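Long-range contacts in peridinin-chlorophyll A protein (Amphidinium carterae, PDB 2C9E), which probably serves as a water-soluble light-harvesting antenna for blue-green light, holding peridinin, chlorophyll a and a galactolipid within an all-helical shell: residues P16-K20 / E134-A138; W23-S27 / E208-A212. One frame throughout, in Å; residues are numbered along the deposited sequence.

Contact 1: residues P16-K20 / E134-A138; sequences PIAEK and EAEKA. With DGD (digalactosyl diacyl glycerol (dgdg)), chain G.
I17 and E134 bring the C-terminal part of helix 2-18 against helix 132-152, their CA atoms 7.4 Å apart, the shortest such distance between 16-20 and 134-138. Their side chains slide past each other in opposite directions, and the aliphatic part of E134 does the touching: its CG lies 3.4 Å from I17 CG1. E134 holds CG anti to its own backbone N (chi1 -166°) and runs on extended, so its carboxylate passes the isoleucine and arrives beside P16 and K20. In the other direction the I17 branch ending in CD1 reaches the second helix, 3.7 Å from A138 CB and close to the backbone of A135.

The polar layer lies beyond this apolar one. K20 comes at E134 from the opposite direction and forms a salt bridge, NZ to OE1 at 3.3 Å, meeting the oxygen from above the carboxylate plane, 35° out of it. Bends at chi3 and chi4 fold the lysine back, and NZ also donates to P16 O at 3.0 Å. A water accepts from K20 NZ and donates to E134 OE2, the latter at 2.6 Å, so both carboxylate oxygens are tied to the one ammonium, OE1 directly and OE2 through water.

I17 also serves the lipid: CG2 is 3.6 Å from CAB of the digalactosyl diacyl glycerol, whose acyl chain further touches A18 CB and A138 CB. R113 and Q123 hydrogen-bond the same lipid, and A135 also touches a peridinin. The arrangement is a helix-helix contact with an apolar side against the lipid and a charged pair, with K20 exposed, on the other part of the contact; it forms part of the galactolipid pocket in this all-helical pigment protein.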
ATOM      1  N   PRO A  16      11.545 -18.233  12.246  1.00 24.58           N
ATOM      2  CA  PRO A  16      12.997 -18.454  12.022  1.00 24.74           C
ATOM      3  C   PRO A  16      13.453 -18.078  10.614  1.00 24.68           C
ATOM      4  O   PRO A  16      14.599 -17.679  10.397  1.00 24.29           O
ATOM      5  CB  PRO A  16      13.187 -19.967  12.302  1.00 24.80           C
ATOM      6  CG  PRO A  16      12.056 -20.311  13.193  1.00 24.87           C
ATOM      7  CD  PRO A  16      10.883 -19.512  12.584  1.00 24.52           C
ATOM      8  N   ILE A  17      12.570 -18.233   9.635  1.00 25.11           N
ATOM      9  CA  ILE A  17      12.918 -17.840   8.262  1.00 24.45           C
ATOM     10  C   ILE A  17      12.921 -16.310   8.206  1.00 24.50           C
ATOM     11  O   ILE A  17      13.805 -15.695   7.597  1.00 23.54           O
ATOM     12  CB  ILE A  17      11.873 -18.396   7.252  1.00 24.72           C
ATOM     13  CG1 ILE A  17      11.913 -19.937   7.301  1.00 24.08           C
ATOM     14  CG2 ILE A  17      12.111 -17.761   5.838  1.00 23.57           C
ATOM     15  CD1 ILE A  17      10.832 -20.668   6.453  1.00 21.55           C
ATOM     16  N   ALA A  18      11.910 -15.703   8.831  1.00 23.71           N
ATOM     17  CA  ALA A  18      11.809 -14.245   8.899  1.00 24.38           C
ATOM     18  C   ALA A  18      13.091 -13.611   9.509  1.00 26.03           C
ATOM     19  O   ALA A  18      13.592 -12.563   9.032  1.00 24.38           O
ATOM     20  CB  ALA A  18      10.595 -13.870   9.739  1.00 24.32           C
ATOM     21  N   GLU A  19      13.613 -14.232  10.568  1.00 25.26           N
ATOM     22  CA  GLU A  19      14.843 -13.749  11.219  1.00 26.42           C
ATOM     23  C   GLU A  19      16.056 -13.719  10.292  1.00 25.34           C
ATOM     24  O   GLU A  19      17.007 -13.019  10.554  1.00 26.02           O
ATOM     25  CB  GLU A  19      15.228 -14.641  12.407  1.00 27.44           C
ATOM     26  CG  GLU A  19      14.465 -14.421  13.666  1.00 32.14           C
ATOM     27  CD  GLU A  19      14.909 -15.397  14.753  1.00 34.53           C
ATOM     28  OE1 GLU A  19      14.835 -16.625  14.534  1.00 36.54           O
ATOM     29  OE2 GLU A  19      15.334 -14.940  15.826  1.00 36.69           O
ATOM     30  N   LYS A  20      16.053 -14.500   9.230  1.00 24.00           N
ATOM     31  CA  LYS A  20      17.187 -14.468   8.358  1.00 25.53           C
ATOM     32  C   LYS A  20      16.949 -13.577   7.122  1.00 26.27           C
ATOM     33  O   LYS A  20      17.842 -13.393   6.306  1.00 25.63           O
ATOM     34  CB  LYS A  20      17.518 -15.902   7.952  1.00 27.47           C
ATOM     35  CG  LYS A  20      17.942 -16.738   9.169  1.00 31.96           C
ATOM     36  CD  LYS A  20      18.708 -18.032   8.826  1.00 36.66           C
ATOM     37  CE  LYS A  20      17.816 -19.149   8.254  1.00 40.02           C
ATOM     38  NZ  LYS A  20      16.595 -19.446   9.092  1.00 41.25           N
ATOM     39  N   GLU A 134      13.390 -25.893   5.311  1.00 25.48           N
ATOM     40  CA  GLU A 134      12.699 -24.965   6.175  1.00 26.10           C
ATOM     41  C   GLU A 134      11.497 -24.348   5.440  1.00 23.78           C
ATOM     42  O   GLU A 134      10.381 -24.434   5.908  1.00 24.28           O
ATOM     43  CB  GLU A 134      13.685 -23.904   6.637  1.00 27.84           C
ATOM     44  CG  GLU A 134      13.194 -23.078   7.773  1.00 32.59           C
ATOM     45  CD  GLU A 134      14.352 -22.436   8.562  1.00 34.21           C
ATOM     46  OE1 GLU A 134      15.470 -22.325   8.026  1.00 32.46           O
ATOM     47  OE2 GLU A 134      14.116 -22.031   9.730  1.00 37.81           O
ATOM     48  N   ALA A 135      11.709 -23.741   4.281  1.00 21.70           N
ATOM     49  CA  ALA A 135      10.594 -23.123   3.538  1.00 21.84           C
ATOM     50  C   ALA A 135       9.489 -24.187   3.206  1.00 21.87           C
ATOM     51  O   ALA A 135       8.304 -23.896   3.253  1.00 20.67           O
ATOM     52  CB  ALA A 135      11.137 -22.475   2.215  1.00 19.75           C
ATOM     53  N   GLU A 136       9.882 -25.410   2.878  1.00 21.27           N
ATOM     54  CA  GLU A 136       8.875 -26.422   2.542  1.00 24.07           C
ATOM     55  C   GLU A 136       7.946 -26.695   3.699  1.00 23.56           C
ATOM     56  O   GLU A 136       6.725 -26.779   3.523  1.00 24.50           O
ATOM     57  CB  GLU A 136       9.548 -27.693   2.056  1.00 25.30           C
ATOM     58  CG  GLU A 136      10.073 -27.501   0.637  1.00 32.38           C
ATOM     59  CD  GLU A 136      11.213 -28.455   0.275  1.00 36.64           C
ATOM     60  OE1 GLU A 136      11.464 -29.441   1.045  1.00 38.03           O
ATOM     61  OE2 GLU A 136      11.856 -28.195  -0.775  1.00 36.54           O
ATOM     62  N   LYS A 137       8.536 -26.820   4.885  1.00 22.72           N
ATOM     63  CA  LYS A 137       7.799 -27.036   6.112  1.00 22.05           C
ATOM     64  C   LYS A 137       6.894 -25.799   6.358  1.00 20.36           C
ATOM     65  O   LYS A 137       5.733 -25.932   6.729  1.00 21.18           O
ATOM     66  CB  LYS A 137       8.797 -27.250   7.267  1.00 22.99           C
ATOM     67  CG  LYS A 137       8.161 -27.341   8.670  1.00 25.49           C
ATOM     68  CD  LYS A 137       9.191 -27.800   9.675  1.00 26.84           C
ATOM     69  CE  LYS A 137       8.932 -27.152  10.984  1.00 30.79           C
ATOM     70  NZ  LYS A 137       9.601 -25.781  10.950  1.00 32.16           N
ATOM     71  N   ALA A 138       7.426 -24.605   6.158  1.00 18.68           N
ATOM     72  CA  ALA A 138       6.625 -23.394   6.312  1.00 19.50           C
ATOM     73  C   ALA A 138       5.410 -23.396   5.334  1.00 19.71           C
ATOM     74  O   ALA A 138       4.286 -23.068   5.720  1.00 18.97           O
ATOM     75  CB  ALA A 138       7.496 -22.179   6.051  1.00 17.79           C
TER
HETATM   76  C1A DGD G1332       1.306 -15.337  -3.247  1.00 25.78           C
HETATM   77  C2A DGD G1332       1.755 -13.901  -3.125  1.00 27.26           C
HETATM   78  C3A DGD G1332       0.806 -12.921  -3.895  1.00 27.10           C
HETATM   79  C4A DGD G1332       1.002 -11.495  -3.460  1.00 25.74           C
HETATM   80  C5A DGD G1332      -0.288 -10.701  -3.519  1.00 23.32           C
HETATM   81  C6A DGD G1332      -0.083  -9.230  -3.272  1.00 22.59           C
HETATM   82  C7A DGD G1332       0.320  -8.901  -1.836  1.00 23.51           C
HETATM   83  C8A DGD G1332       1.011  -7.483  -1.701  1.00 21.20           C
HETATM   84  C9A DGD G1332       0.097  -6.433  -0.932  1.00 22.74           C
HETATM   85  CAA DGD G1332       0.474  -6.322   0.526  1.00 22.84           C
HETATM   86  CBA DGD G1332      -0.274  -5.294   1.389  1.00 21.13           C
HETATM   87  CCA DGD G1332      -0.145  -3.819   1.012  1.00 21.26           C
HETATM   88  CDA DGD G1332      -0.862  -2.984   2.111  1.00 21.18           C
HETATM   89  CEA DGD G1332      -0.804  -1.459   1.931  1.00 23.38           C
HETATM   90  CFA DGD G1332       0.616  -0.833   2.094  1.00 23.95           C
HETATM   91  CGA DGD G1332       0.822  -0.257   3.507  1.00 22.03           C
HETATM   92  CHA DGD G1332       2.289  -0.031   3.864  1.00 23.21           C
HETATM   93  CIA DGD G1332       3.238  -1.136   3.428  1.00 23.10           C
HETATM   94  O1A DGD G1332       0.526 -15.608  -4.167  1.00 28.33           O
HETATM   95  C1B DGD G1332       3.503 -18.823  -0.287  1.00 28.88           C
HETATM   96  C2B DGD G1332       3.501 -18.518   1.189  1.00 28.29           C
HETATM   97  C3B DGD G1332       4.906 -18.495   1.775  1.00 31.07           C
HETATM   98  C4B DGD G1332       5.433 -19.913   1.997  1.00 30.64           C
HETATM   99  C5B DGD G1332       6.308 -20.036   3.221  1.00 30.15           C
HETATM  100  C6B DGD G1332       7.737 -20.341   2.791  1.00 31.26           C
HETATM  101  C7B DGD G1332       8.722 -19.276   3.303  1.00 31.93           C
HETATM  102  C8B DGD G1332       8.181 -18.518   4.482  1.00 31.68           C
HETATM  103  C9B DGD G1332       8.124 -17.024   4.236  1.00 34.84           C
HETATM  104  CAB DGD G1332       8.842 -16.307   5.388  1.00 35.73           C
HETATM  105  CBB DGD G1332       8.686 -14.834   5.308  1.00 31.78           C
HETATM  106  CCB DGD G1332       8.501 -14.283   6.681  1.00 33.15           C
HETATM  107  CDB DGD G1332       7.180 -13.554   6.817  1.00 28.70           C
HETATM  108  CEB DGD G1332       6.168 -14.452   7.415  1.00 29.75           C
HETATM  109  CFB DGD G1332       5.481 -15.295   6.394  1.00 26.56           C
HETATM  110  CGB DGD G1332       4.640 -14.451   5.446  1.00 27.22           C
HETATM  111  CHB DGD G1332       4.172 -15.285   4.260  1.00 24.00           C
HETATM  112  CIB DGD G1332       5.102 -15.173   3.036  1.00 24.71           C
HETATM  113  O1B DGD G1332       4.597 -19.042  -0.856  1.00 28.21           O
HETATM  114  O1G DGD G1332       2.101 -16.311  -2.878  1.00 25.20           O
HETATM  115  C1G DGD G1332       1.560 -17.579  -3.047  1.00 24.17           C
HETATM  116  C2G DGD G1332       2.560 -18.547  -2.413  1.00 26.33           C
HETATM  117  O2G DGD G1332       2.477 -18.332  -0.947  1.00 27.48           O
HETATM  118  C3G DGD G1332       2.174 -19.974  -2.823  1.00 25.53           C
HETATM  119  O3G DGD G1332       2.666 -20.008  -4.185  1.00 24.59           O
HETATM  120  C1D DGD G1332       2.269 -21.146  -4.916  1.00 23.56           C
HETATM  121  C2D DGD G1332       2.441 -20.878  -6.452  1.00 23.41           C
HETATM  122  O2D DGD G1332       1.564 -19.824  -6.852  1.00 21.09           O
HETATM  123  C3D DGD G1332       2.031 -22.128  -7.193  1.00 24.37           C
HETATM  124  O3D DGD G1332       2.162 -21.920  -8.614  1.00 24.25           O
HETATM  125  C4D DGD G1332       2.834 -23.340  -6.701  1.00 25.92           C
HETATM  126  O4D DGD G1332       4.207 -23.196  -7.027  1.00 30.20           O
HETATM  127  C5D DGD G1332       2.726 -23.431  -5.193  1.00 28.03           C
HETATM  128  O5D DGD G1332       3.442 -25.701  -4.984  1.00 36.97           O
HETATM  129  C6D DGD G1332       3.797 -24.367  -4.682  1.00 31.00           C
HETATM  130  O6D DGD G1332       3.103 -22.229  -4.527  1.00 24.84           O
HETATM  131  C1E DGD G1332       4.551 -26.397  -5.579  1.00 41.77           C
HETATM  132  C2E DGD G1332       4.011 -27.411  -6.574  1.00 43.44           C
HETATM  133  O2E DGD G1332       3.299 -26.718  -7.623  1.00 44.74           O
HETATM  134  C3E DGD G1332       3.035 -28.345  -5.781  1.00 44.03           C
HETATM  135  O3E DGD G1332       2.565 -29.404  -6.624  1.00 43.20           O
HETATM  136  C4E DGD G1332       3.802 -28.924  -4.595  1.00 43.63           C
HETATM  137  O4E DGD G1332       4.959 -29.596  -5.090  1.00 43.89           O
HETATM  138  C5E DGD G1332       4.266 -27.749  -3.709  1.00 45.30           C
HETATM  139  O6E DGD G1332       5.241 -27.116  -4.531  1.00 43.66           O
HETATM  140  C6E DGD G1332       4.953 -28.266  -2.438  1.00 47.13           C
HETATM  141  O5E DGD G1332       3.996 -28.766  -1.500  1.00 51.10           O
HETATM  142  O   HOH W   1      16.215 -21.536  11.114  1.00 30.92           O

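Contact 2: residues W23-S27 / E208-A212. With PID (peridinin), chain F.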
ATOM      1  N   TRP A  23      14.809  -7.686   5.616  1.00 21.16           N
ATOM      2  CA  TRP A  23      13.677  -6.781   5.577  1.00 22.61           C
ATOM      3  C   TRP A  23      14.013  -5.366   5.181  1.00 23.76           C
ATOM      4  O   TRP A  23      13.248  -4.732   4.461  1.00 23.55           O
ATOM      5  CB  TRP A  23      12.972  -6.748   6.927  1.00 20.53           C
ATOM      6  CG  TRP A  23      12.490  -8.089   7.292  1.00 19.96           C
ATOM      7  CD1 TRP A  23      13.063  -8.946   8.184  1.00 19.28           C
ATOM      8  CD2 TRP A  23      11.395  -8.796   6.699  1.00 20.42           C
ATOM      9  NE1 TRP A  23      12.400 -10.150   8.191  1.00 19.33           N
ATOM     10  CE2 TRP A  23      11.371 -10.088   7.280  1.00 22.98           C
ATOM     11  CE3 TRP A  23      10.430  -8.469   5.734  1.00 21.69           C
ATOM     12  CZ2 TRP A  23      10.413 -11.050   6.928  1.00 22.60           C
ATOM     13  CZ3 TRP A  23       9.480  -9.413   5.386  1.00 19.58           C
ATOM     14  CH2 TRP A  23       9.480 -10.698   5.991  1.00 24.15           C
ATOM     15  N   GLY A  24      15.154  -4.863   5.641  1.00 22.97           N
ATOM     16  CA  GLY A  24      15.476  -3.498   5.334  1.00 22.92           C
ATOM     17  C   GLY A  24      16.295  -3.185   4.090  1.00 22.72           C
ATOM     18  O   GLY A  24      16.359  -2.013   3.714  1.00 21.51           O
ATOM     19  N   GLY A  25      16.887  -4.189   3.451  1.00 22.54           N
ATOM     20  CA  GLY A  25      17.730  -3.907   2.304  1.00 25.06           C
ATOM     21  C   GLY A  25      17.062  -3.980   0.944  1.00 28.07           C
ATOM     22  O   GLY A  25      15.810  -4.044   0.835  1.00 26.29           O
ATOM     23  N   SER A  26      17.890  -3.949  -0.110  1.00 28.21           N
ATOM     24  CA  SER A  26      17.335  -4.029  -1.457  1.00 27.27           C
ATOM     25  C   SER A  26      17.219  -5.484  -1.778  1.00 26.12           C
ATOM     26  O   SER A  26      17.988  -5.994  -2.548  1.00 27.41           O
ATOM     27  CB  SER A  26      18.219  -3.389  -2.522  1.00 26.52           C
ATOM     28  OG  SER A  26      17.503  -3.382  -3.798  1.00 25.96           O
ATOM     29  N   SER A  27      16.258  -6.153  -1.184  1.00 23.67           N
ATOM     30  CA  SER A  27      16.093  -7.569  -1.431  1.00 23.13           C
ATOM     31  C   SER A  27      15.539  -7.858  -2.843  1.00 23.06           C
ATOM     32  O   SER A  27      15.480  -7.001  -3.709  1.00 24.06           O
ATOM     33  CB  SER A  27      15.130  -8.151  -0.391  1.00 23.57           C
ATOM     34  OG  SER A  27      13.859  -7.529  -0.533  1.00 23.91           O
ATOM     35  N   GLU A 208      13.492   0.778  -5.033  1.00 22.47           N
ATOM     36  CA  GLU A 208      14.600  -0.178  -5.082  1.00 24.80           C
ATOM     37  C   GLU A 208      15.740   0.039  -4.058  1.00 24.56           C
ATOM     38  O   GLU A 208      16.296  -0.923  -3.462  1.00 22.04           O
ATOM     39  CB  GLU A 208      15.239  -0.129  -6.466  1.00 27.94           C
ATOM     40  CG  GLU A 208      16.231  -1.223  -6.686  1.00 34.25           C
ATOM     41  CD  GLU A 208      17.139  -1.004  -7.890  1.00 37.48           C
ATOM     42  OE1 GLU A 208      16.718  -0.402  -8.919  1.00 41.18           O
ATOM     43  OE2 GLU A 208      18.286  -1.469  -7.802  1.00 40.20           O
ATOM     44  N   THR A 209      16.076   1.304  -3.835  1.00 24.26           N
ATOM     45  CA  THR A 209      17.222   1.620  -2.993  1.00 24.00           C
ATOM     46  C   THR A 209      17.011   2.416  -1.724  1.00 25.01           C
ATOM     47  O   THR A 209      17.923   2.491  -0.921  1.00 26.19           O
ATOM     48  CB  THR A 209      18.241   2.443  -3.804  1.00 24.12           C
ATOM     49  OG1 THR A 209      17.615   3.692  -4.128  1.00 25.20           O
ATOM     50  CG2 THR A 209      18.646   1.747  -5.156  1.00 23.26           C
ATOM     51  N   ALA A 210      15.856   3.037  -1.538  1.00 25.29           N
ATOM     52  CA  ALA A 210      15.653   3.900  -0.385  1.00 24.32           C
ATOM     53  C   ALA A 210      15.870   3.262   0.966  1.00 25.11           C
ATOM     54  O   ALA A 210      16.659   3.728   1.780  1.00 25.56           O
ATOM     55  CB  ALA A 210      14.266   4.521  -0.438  1.00 23.44           C
ATOM     56  N   SER A 211      15.158   2.188   1.222  1.00 26.70           N
ATOM     57  CA  SER A 211      15.279   1.537   2.510  1.00 26.22           C
ATOM     58  C   SER A 211      16.692   1.103   2.856  1.00 25.75           C
ATOM     59  O   SER A 211      17.169   1.337   3.969  1.00 24.72           O
ATOM     60  CB  SER A 211      14.354   0.313   2.563  1.00 25.78           C
ATOM     61  OG  SER A 211      14.428  -0.359   3.805  1.00 22.95           O
ATOM     62  N   ALA A 212      17.363   0.452   1.917  1.00 26.76           N
ATOM     63  CA  ALA A 212      18.709  -0.041   2.209  1.00 27.38           C
ATOM     64  C   ALA A 212      19.608   1.049   2.807  1.00 27.59           C
ATOM     65  O   ALA A 212      20.440   0.749   3.641  1.00 27.87           O
ATOM     66  CB  ALA A 212      19.329  -0.611   0.974  1.00 25.74           C
TER
HETATM   67  C1  PID F1331      -7.012 -19.343  -0.467  1.00 22.03           C
HETATM   68  C2  PID F1331      -8.139 -20.143  -1.130  1.00 22.90           C
HETATM   69  C3  PID F1331      -9.414 -19.297  -1.195  1.00 24.09           C
HETATM   70  C4  PID F1331      -9.828 -18.952   0.238  1.00 22.27           C
HETATM   71  C5  PID F1331      -8.834 -18.026   0.948  1.00 23.00           C
HETATM   72  C6  PID F1331      -7.356 -18.327   0.627  1.00 22.31           C
HETATM   73  C7  PID F1331      -6.447 -17.938   1.617  1.00 22.50           C
HETATM   74  C8  PID F1331      -5.305 -17.154   1.432  1.00 21.72           C
HETATM   75  C9  PID F1331      -4.432 -16.756   2.449  1.00 22.43           C
HETATM   76  C10 PID F1331      -4.516 -17.040   3.808  1.00 24.68           C
HETATM   77  C11 PID F1331      -3.386 -15.937   2.312  1.00 23.94           C
HETATM   78  C12 PID F1331      -2.835 -15.698   3.507  1.00 23.98           C
HETATM   79  C13 PID F1331      -1.732 -14.873   3.736  1.00 23.11           C
HETATM   80  C14 PID F1331      -1.130 -14.587   4.964  1.00 23.64           C
HETATM   81  C15 PID F1331      -0.030 -13.726   5.000  1.00 23.07           C
HETATM   82  C16 PID F1331       0.663 -13.328   6.143  1.00 19.62           C
HETATM   83  C17 PID F1331       1.743 -12.447   6.079  1.00 18.95           C
HETATM   84  C18 PID F1331       2.416 -12.017   7.222  1.00 16.53           C
HETATM   85  C19 PID F1331       3.484 -11.121   7.212  1.00 16.34           C
HETATM   86  C20 PID F1331       4.055 -10.720   8.422  1.00 16.52           C
HETATM   87  C21 PID F1331       5.095  -9.801   8.571  1.00 17.27           C
HETATM   88  C22 PID F1331       5.543  -9.469   9.850  1.00 16.69           C
HETATM   89  C23 PID F1331       6.491  -8.592  10.049  1.00 17.43           C
HETATM   90  C24 PID F1331       7.388  -7.656  10.223  1.00 17.70           C
HETATM   91  C25 PID F1331       7.015  -6.170  10.346  1.00 17.30           C
HETATM   92  C26 PID F1331       7.757  -5.399   9.248  1.00 17.56           C
HETATM   93  C27 PID F1331       9.264  -5.684   9.231  1.00 19.05           C
HETATM   94  C28 PID F1331       9.573  -7.185   9.151  1.00 18.81           C
HETATM   95  C29 PID F1331       8.883  -7.979  10.267  1.00 19.22           C
HETATM   96  C30 PID F1331      10.096  -3.776   8.079  1.00 21.15           C
HETATM   97  C31 PID F1331      10.770  -3.123   6.870  1.00 19.20           C
HETATM   98  CM1 PID F1331      -5.670 -20.077  -0.438  1.00 22.74           C
HETATM   99  CM2 PID F1331      -9.116 -18.160   2.448  1.00 20.10           C
HETATM  100  CM3 PID F1331      -9.186 -16.597   0.526  1.00 21.87           C
HETATM  101  CM4 PID F1331      -1.673 -15.192   6.262  1.00 22.57           C
HETATM  102  CM5 PID F1331       5.730  -9.119   7.353  1.00 16.02           C
HETATM  103  CM6 PID F1331       5.517  -5.953  10.116  1.00 19.16           C
HETATM  104  CM7 PID F1331       7.371  -5.640  11.737  1.00 18.91           C
HETATM  105  CM8 PID F1331       9.120  -9.479  10.062  1.00 17.87           C
HETATM  106  O1  PID F1331      -6.973 -17.933  -0.704  1.00 20.65           O
HETATM  107  O2  PID F1331     -10.474 -20.032  -1.815  1.00 27.21           O
HETATM  108  O3  PID F1331      -5.366 -17.744   4.347  1.00 26.72           O
HETATM  109  O4  PID F1331      -3.520 -16.381   4.473  1.00 23.78           O
HETATM  110  O5  PID F1331       9.375  -7.549  11.544  1.00 19.78           O
HETATM  111  O6  PID F1331       9.793  -5.102   8.029  1.00 21.13           O
HETATM  112  O7  PID F1331       9.900  -3.121   9.100  1.00 24.10           O
HETATM  113  O   HOH W   2      19.846  -2.289  -5.360  1.00 39.71           O
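Two serine hydroxyls cross the contact in opposite directions, S211 to G24 O and S26 to E208 O, so each segment gives a hydroxyl to a backbone carbonyl of the other. In both serines OG stands anti to the backbone N. S211 OG donates to G24 O at 2.5 Å, a short bond, with the donor tilted 30° from the carbonyl plane. S26 OG donates to E208 O at 2.8 Å, about one helical turn earlier, with a comparable tilt of 26°.

Between these two bonds the backbones come very close, G25 CA to A212 CA being 4.0 Å. The methyl of A212 lies against the loop, 3.9 Å from G25 CA and near S26 N, while A212 CA makes a CA-H...O contact with G24 O. S26 is the centre of an inverse gamma turn. A water donates to both S26 OG and E208 OE2, linking the serine to the glutamate's extended side chain; E208 OE1 forms a salt bridge with K205.

W23 turns from the helix to the pigments. Peridinin C28 sits over one face of its indole, 3.5 Å from CD2 and offset toward the rim, while the methyl CM8 lies 3.6 Å from CE2. W23 also touches chlorophyll a and the galactolipid.

The chemistry is that of a loop bound to a helix through main-chain acceptors. Because the helix is kinked at 211 and 212, whose N atoms lack the bond to the preceding turn, E208 O does not receive its usual intrahelical bond from A212 N, and the hydroxyl of S26 supplies a donor there instead.

Contacts 1 and 2 lie 20 Å apart between centres, yet they touch directly: W23 NE1 lies 2.8 Å from A18 O, a probable hydrogen bond from the indole N-H of the following loop back to a carbonyl of helix 2-18. Both are partly buried and both touch pigment and lipid, but contact 1 lies farther out, about 25 Å from the chain centre against 16 Å. Contact 1 joins two helices of the N-terminal half and combines apolar packing with a salt bridge. Contact 2 crosses to the C-terminal half and depends on hydroxyl-to-carbonyl bonds. I17, A18 and W23 line the same galactolipid pocket, so that lipid touches both contacts.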